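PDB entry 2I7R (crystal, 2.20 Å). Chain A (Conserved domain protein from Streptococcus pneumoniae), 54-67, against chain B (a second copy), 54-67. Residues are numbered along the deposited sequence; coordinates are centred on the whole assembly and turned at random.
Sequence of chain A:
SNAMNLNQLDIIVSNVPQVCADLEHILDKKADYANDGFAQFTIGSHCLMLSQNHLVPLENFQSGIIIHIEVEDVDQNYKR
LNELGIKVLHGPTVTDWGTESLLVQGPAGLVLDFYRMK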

# COMPACT_ATOMS: atom_id res chain seq x y z
N HIS A 54 -7.83 1.77 15.03
CA HIS A 54 -6.81 2.76 14.75
C HIS A 54 -5.59 2.51 15.60
O HIS A 54 -5.60 2.78 16.80
N LEU A 55 -4.55 1.95 14.98
CA LEU A 55 -3.30 1.68 15.68
C LEU A 55 -2.71 3.02 16.15
O LEU A 55 -2.22 3.14 17.27
N VAL A 56 -2.79 4.02 15.29
CA VAL A 56 -2.43 5.38 15.66
C VAL A 56 -3.59 6.28 15.24
O VAL A 56 -4.52 5.81 14.56
N PRO A 57 -3.57 7.55 15.67
CA PRO A 57 -4.61 8.47 15.27
C PRO A 57 -4.64 8.68 13.73
O PRO A 57 -3.66 9.12 13.14
N LEU A 58 -5.76 8.33 13.11
CA LEU A 58 -5.94 8.53 11.65
C LEU A 58 -7.42 8.34 11.31
O LEU A 58 -8.22 7.99 12.17
N GLU A 59 -7.78 8.55 10.05
CA GLU A 59 -9.16 8.38 9.62
C GLU A 59 -9.32 7.08 8.82
O GLU A 59 -8.34 6.51 8.37
N ASN A 60 -10.54 6.60 8.66
CA ASN A 60 -10.76 5.52 7.71
C ASN A 60 -10.34 5.95 6.31
O ASN A 60 -10.31 7.16 5.94
N PHE A 61 -9.95 4.93 5.55
CA PHE A 61 -9.47 5.10 4.21
C PHE A 61 -10.59 5.70 3.40
O PHE A 61 -11.72 5.28 3.53
N GLN A 62 -10.25 6.69 2.59
CA GLN A 62 -11.17 7.27 1.64
C GLN A 62 -10.78 6.89 0.20
O GLN A 62 -11.40 6.04 -0.43
N SER A 63 -9.73 7.51 -0.32
CA SER A 63 -9.34 7.23 -1.71
C SER A 63 -7.85 7.50 -1.87
O SER A 63 -7.18 7.75 -0.89
N GLY A 64 -7.35 7.41 -3.09
CA GLY A 64 -6.01 7.90 -3.37
C GLY A 64 -4.90 6.88 -3.43
O GLY A 64 -3.75 7.24 -3.36
N ILE A 65 -5.22 5.61 -3.60
CA ILE A 65 -4.15 4.65 -3.84
C ILE A 65 -4.51 3.67 -4.95
O ILE A 65 -5.68 3.49 -5.28
N ILE A 66 -3.48 3.09 -5.55
CA ILE A 66 -3.63 1.96 -6.46
C ILE A 66 -2.69 0.86 -5.96
O ILE A 66 -1.51 1.09 -5.71
N ILE A 67 -3.27 -0.32 -5.78
CA ILE A 67 -2.57 -1.51 -5.32
C ILE A 67 -2.34 -2.34 -6.57
O ILE A 67 -3.31 -2.87 -7.14
N HIS B 54 -4.13 11.05 -12.15
CA HIS B 54 -5.15 10.07 -11.83
C HIS B 54 -5.30 9.11 -13.01
O HIS B 54 -6.09 9.36 -13.94
N LEU B 55 -4.53 8.02 -12.96
CA LEU B 55 -4.60 6.93 -13.94
C LEU B 55 -6.05 6.52 -14.22
O LEU B 55 -6.42 6.23 -15.36
N VAL B 56 -6.86 6.48 -13.16
CA VAL B 56 -8.32 6.32 -13.23
C VAL B 56 -8.94 7.40 -12.31
O VAL B 56 -8.19 8.17 -11.68
N PRO B 57 -10.30 7.48 -12.23
CA PRO B 57 -10.84 8.49 -11.32
C PRO B 57 -10.75 8.08 -9.84
O PRO B 57 -10.99 6.90 -9.50
N LEU B 58 -10.41 9.05 -8.99
CA LEU B 58 -10.23 8.91 -7.53
C LEU B 58 -9.79 10.27 -6.92
O LEU B 58 -9.37 11.15 -7.66
N GLU B 59 -9.91 10.43 -5.59
CA GLU B 59 -9.44 11.62 -4.83
C GLU B 59 -7.93 11.48 -4.50
O GLU B 59 -7.42 10.36 -4.41
N ASN B 60 -7.20 12.57 -4.35
CA ASN B 60 -5.89 12.47 -3.73
C ASN B 60 -5.96 11.66 -2.42
O ASN B 60 -6.98 11.69 -1.68
N PHE B 61 -4.89 10.92 -2.12
CA PHE B 61 -4.82 10.21 -0.86
C PHE B 61 -5.13 11.15 0.31
O PHE B 61 -4.61 12.29 0.35
N GLN B 62 -5.94 10.67 1.28
CA GLN B 62 -6.13 11.45 2.53
C GLN B 62 -5.52 10.80 3.81
O GLN B 62 -4.56 11.30 4.41
N SER B 63 -6.10 9.69 4.22
CA SER B 63 -5.68 8.97 5.42
C SER B 63 -6.07 7.50 5.26
O SER B 63 -6.68 7.11 4.24
N GLY B 64 -5.72 6.71 6.27
CA GLY B 64 -6.29 5.39 6.44
C GLY B 64 -5.50 4.22 5.94
O GLY B 64 -6.08 3.18 5.68
N ILE B 65 -4.18 4.38 5.82
CA ILE B 65 -3.25 3.26 5.56
C ILE B 65 -2.03 3.35 6.48
O ILE B 65 -1.64 4.43 6.92
N ILE B 66 -1.45 2.19 6.77
CA ILE B 66 -0.13 2.09 7.37
C ILE B 66 0.75 1.28 6.43
O ILE B 66 0.38 0.17 6.05
N ILE B 67 1.89 1.84 6.05
CA ILE B 67 2.86 1.16 5.19
C ILE B 67 3.90 0.59 6.15
O ILE B 67 4.50 1.38 6.89

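The two copies of this stretch meet antiparallel in a nearly symmetric, tightly interlocked contact, in which glycine backbone, a phenylalanine pair and aliphatic side chains pack together and serines, glutamates and one bridging water supply the polar links. The backbones come closest where Gly A64 meets Phe B61 and Gly B64 meets Phe A61, with Gly A64 CA 3.0 Å from Glu B59 O and Gly B64 CA 3.0 Å from Glu A59 O. A CB on either glycine would point toward the partner and clash with its backbone, at Asn B60 and Phe B61 or at Asn A60 and Phe A61; the backbone angles also call for glycine.

Both phenylalanines adopt the t rotamer and meet edge to edge, Phe A61 CE1 lying 4.0 Å from Phe B61 CE1. Each ring also packs against an isoleucine in the p rotamer: Phe A61 CD1 is 3.7 Å from Ile B65 CG2, and Phe B61 CD1 is 3.6 Å from Ile A65 CG2. Ile A66 and Ile B66 (both m) point toward the partner, with Ile B66 CD1 3.9 Å from Leu A55 CB and Ile A66 CD1 4.1 Å from Leu B55 CB. Leu A58 (p) adds to this cluster, its CD2 approaching Ile B66 CG1 at 4.3 Å.

Ser A63 and Ser B63, chi1 t and directed inward, each accept a backbone hydrogen bond: Glu A59 N to Ser B63 OG, 3.1 Å and nearly linear, and Glu B59 N to Ser A63 OG, 3.3 Å and more bent. Symmetry breaks at the glutamates. Glu A59 (m) accepts a hydrogen bond at OE1 from Gln B62 NE2 (2.8 Å), whereas Glu B59, with chi1 at 143°, brings OE1 to 3.0 Å from Ser A63 N. Water 1 bridges the stretches, accepting from Gln A62 N and Gln B62 N and donating to Ser A63 O and Ser B63 O.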

# COMPACT_ATOMS: atom_id res chain seq x y z
CB HIS A 54 -7.38 4.16 14.89
CG HIS A 54 -8.52 4.40 13.96
ND1 HIS A 54 -9.13 5.62 13.81
CD2 HIS A 54 -9.17 3.55 13.13
CE1 HIS A 54 -10.11 5.52 12.93
NE2 HIS A 54 -10.16 4.27 12.51
CB LEU A 55 -2.33 0.90 14.80
CG LEU A 55 -1.16 0.18 15.48
CD1 LEU A 55 -1.65 -0.92 16.46
CD2 LEU A 55 -0.23 -0.39 14.42
CB VAL A 56 -1.09 5.84 15.03
CG1 VAL A 56 0.03 4.96 15.48
CG2 VAL A 56 -1.19 5.90 13.53
CB PRO A 57 -4.24 9.77 16.02
CG PRO A 57 -3.40 9.31 17.19
CD PRO A 57 -2.60 8.19 16.59
CB LEU A 58 -5.01 7.58 10.84
CG LEU A 58 -4.99 6.07 11.15
CD1 LEU A 58 -6.36 5.51 11.17
CD2 LEU A 58 -4.12 5.27 10.18
CB GLU A 59 -9.57 9.59 8.78
CG GLU A 59 -9.32 10.90 9.45
CD GLU A 59 -9.73 12.09 8.59
OE1 GLU A 59 -9.80 11.96 7.36
OE2 GLU A 59 -9.97 13.17 9.14
CB ASN A 60 -12.20 5.01 7.73
CG ASN A 60 -12.58 4.42 9.09
OD1 ASN A 60 -11.71 4.12 9.92
ND2 ASN A 60 -13.85 4.29 9.34
CB PHE A 61 -9.05 3.76 3.58
CG PHE A 61 -8.55 3.91 2.17
CD1 PHE A 61 -7.29 4.48 1.92
CD2 PHE A 61 -9.34 3.55 1.08
CE1 PHE A 61 -6.82 4.63 0.62
CE2 PHE A 61 -8.87 3.73 -0.24
CZ PHE A 61 -7.62 4.27 -0.48
CB GLN A 62 -11.27 8.78 1.87
CG GLN A 62 -12.10 9.08 3.17
CD GLN A 62 -12.12 10.54 3.58
OE1 GLN A 62 -12.20 11.44 2.73
NE2 GLN A 62 -12.07 10.79 4.91
CB SER A 63 -10.19 8.08 -2.70
OG SER A 63 -10.17 7.54 -4.03
CB ILE A 65 -3.72 3.85 -2.56
CG1 ILE A 65 -4.69 2.69 -2.29
CG2 ILE A 65 -3.47 4.86 -1.35
CD1 ILE A 65 -4.36 1.82 -1.04
CB ILE A 66 -3.29 2.36 -7.94
CG1 ILE A 66 -4.29 3.45 -8.42
CG2 ILE A 66 -3.31 1.15 -8.86
CD1 ILE A 66 -4.01 4.04 -9.78
CB ILE A 67 -3.48 -2.31 -4.34
CG1 ILE A 67 -3.59 -1.61 -2.95
CG2 ILE A 67 -3.04 -3.72 -4.23
CD1 ILE A 67 -4.80 -2.14 -2.17
CB HIS B 54 -6.48 10.78 -11.52
CG HIS B 54 -6.45 11.64 -10.29
ND1 HIS B 54 -7.59 12.05 -9.64
CD2 HIS B 54 -5.40 12.14 -9.59
CE1 HIS B 54 -7.25 12.78 -8.59
NE2 HIS B 54 -5.93 12.85 -8.54
CB LEU B 55 -3.79 5.72 -13.46
CG LEU B 55 -3.30 4.64 -14.42
CD1 LEU B 55 -2.41 5.25 -15.51
CD2 LEU B 55 -2.56 3.53 -13.64
CB VAL B 56 -8.79 4.88 -12.84
CG1 VAL B 56 -8.04 3.80 -13.62
CG2 VAL B 56 -8.65 4.64 -11.34
CB PRO B 57 -12.31 8.64 -11.77
CG PRO B 57 -12.65 7.32 -12.45
CD PRO B 57 -11.35 6.72 -12.95
CB LEU B 58 -9.20 7.80 -7.20
CG LEU B 58 -7.91 7.71 -8.02
CD1 LEU B 58 -7.08 8.98 -7.87
CD2 LEU B 58 -7.09 6.44 -7.67
CB GLU B 59 -10.31 11.78 -3.53
CG GLU B 59 -9.61 12.27 -2.16
CD GLU B 59 -9.98 11.42 -0.86
OE1 GLU B 59 -9.16 10.49 -0.45
OE2 GLU B 59 -11.07 11.70 -0.25
CB ASN B 60 -5.28 13.85 -3.46
CG ASN B 60 -4.85 14.58 -4.76
OD1 ASN B 60 -4.35 15.69 -4.69
ND2 ASN B 60 -5.06 13.98 -5.91
CB PHE B 61 -3.44 9.63 -0.62
CG PHE B 61 -3.35 8.88 0.67
CD1 PHE B 61 -3.98 7.65 0.82
CD2 PHE B 61 -2.72 9.46 1.78
CE1 PHE B 61 -3.95 6.96 2.05
CE2 PHE B 61 -2.68 8.78 3.02
CZ PHE B 61 -3.29 7.53 3.16
CB GLN B 62 -7.62 11.79 2.72
CG GLN B 62 -7.98 12.60 3.99
CD GLN B 62 -9.32 13.31 3.82
OE1 GLN B 62 -9.60 13.88 2.76
NE2 GLN B 62 -10.17 13.25 4.85
CB SER B 63 -6.36 9.58 6.68
OG SER B 63 -5.66 9.20 7.86
CB ILE B 65 -2.75 3.18 4.05
CG1 ILE B 65 -1.73 4.29 3.73
CG2 ILE B 65 -3.98 3.21 3.07
CD1 ILE B 65 -0.97 4.13 2.34
CB ILE B 66 -0.19 1.40 8.74
CG1 ILE B 66 -1.12 2.20 9.67
CG2 ILE B 66 1.17 1.26 9.34
CD1 ILE B 66 -1.30 1.55 11.08
CB ILE B 67 3.64 2.17 4.29
CG1 ILE B 67 2.72 3.06 3.43
CG2 ILE B 67 4.66 1.48 3.43
CD1 ILE B 67 1.83 2.27 2.57
O HOH W 1 -7.43 8.01 1.75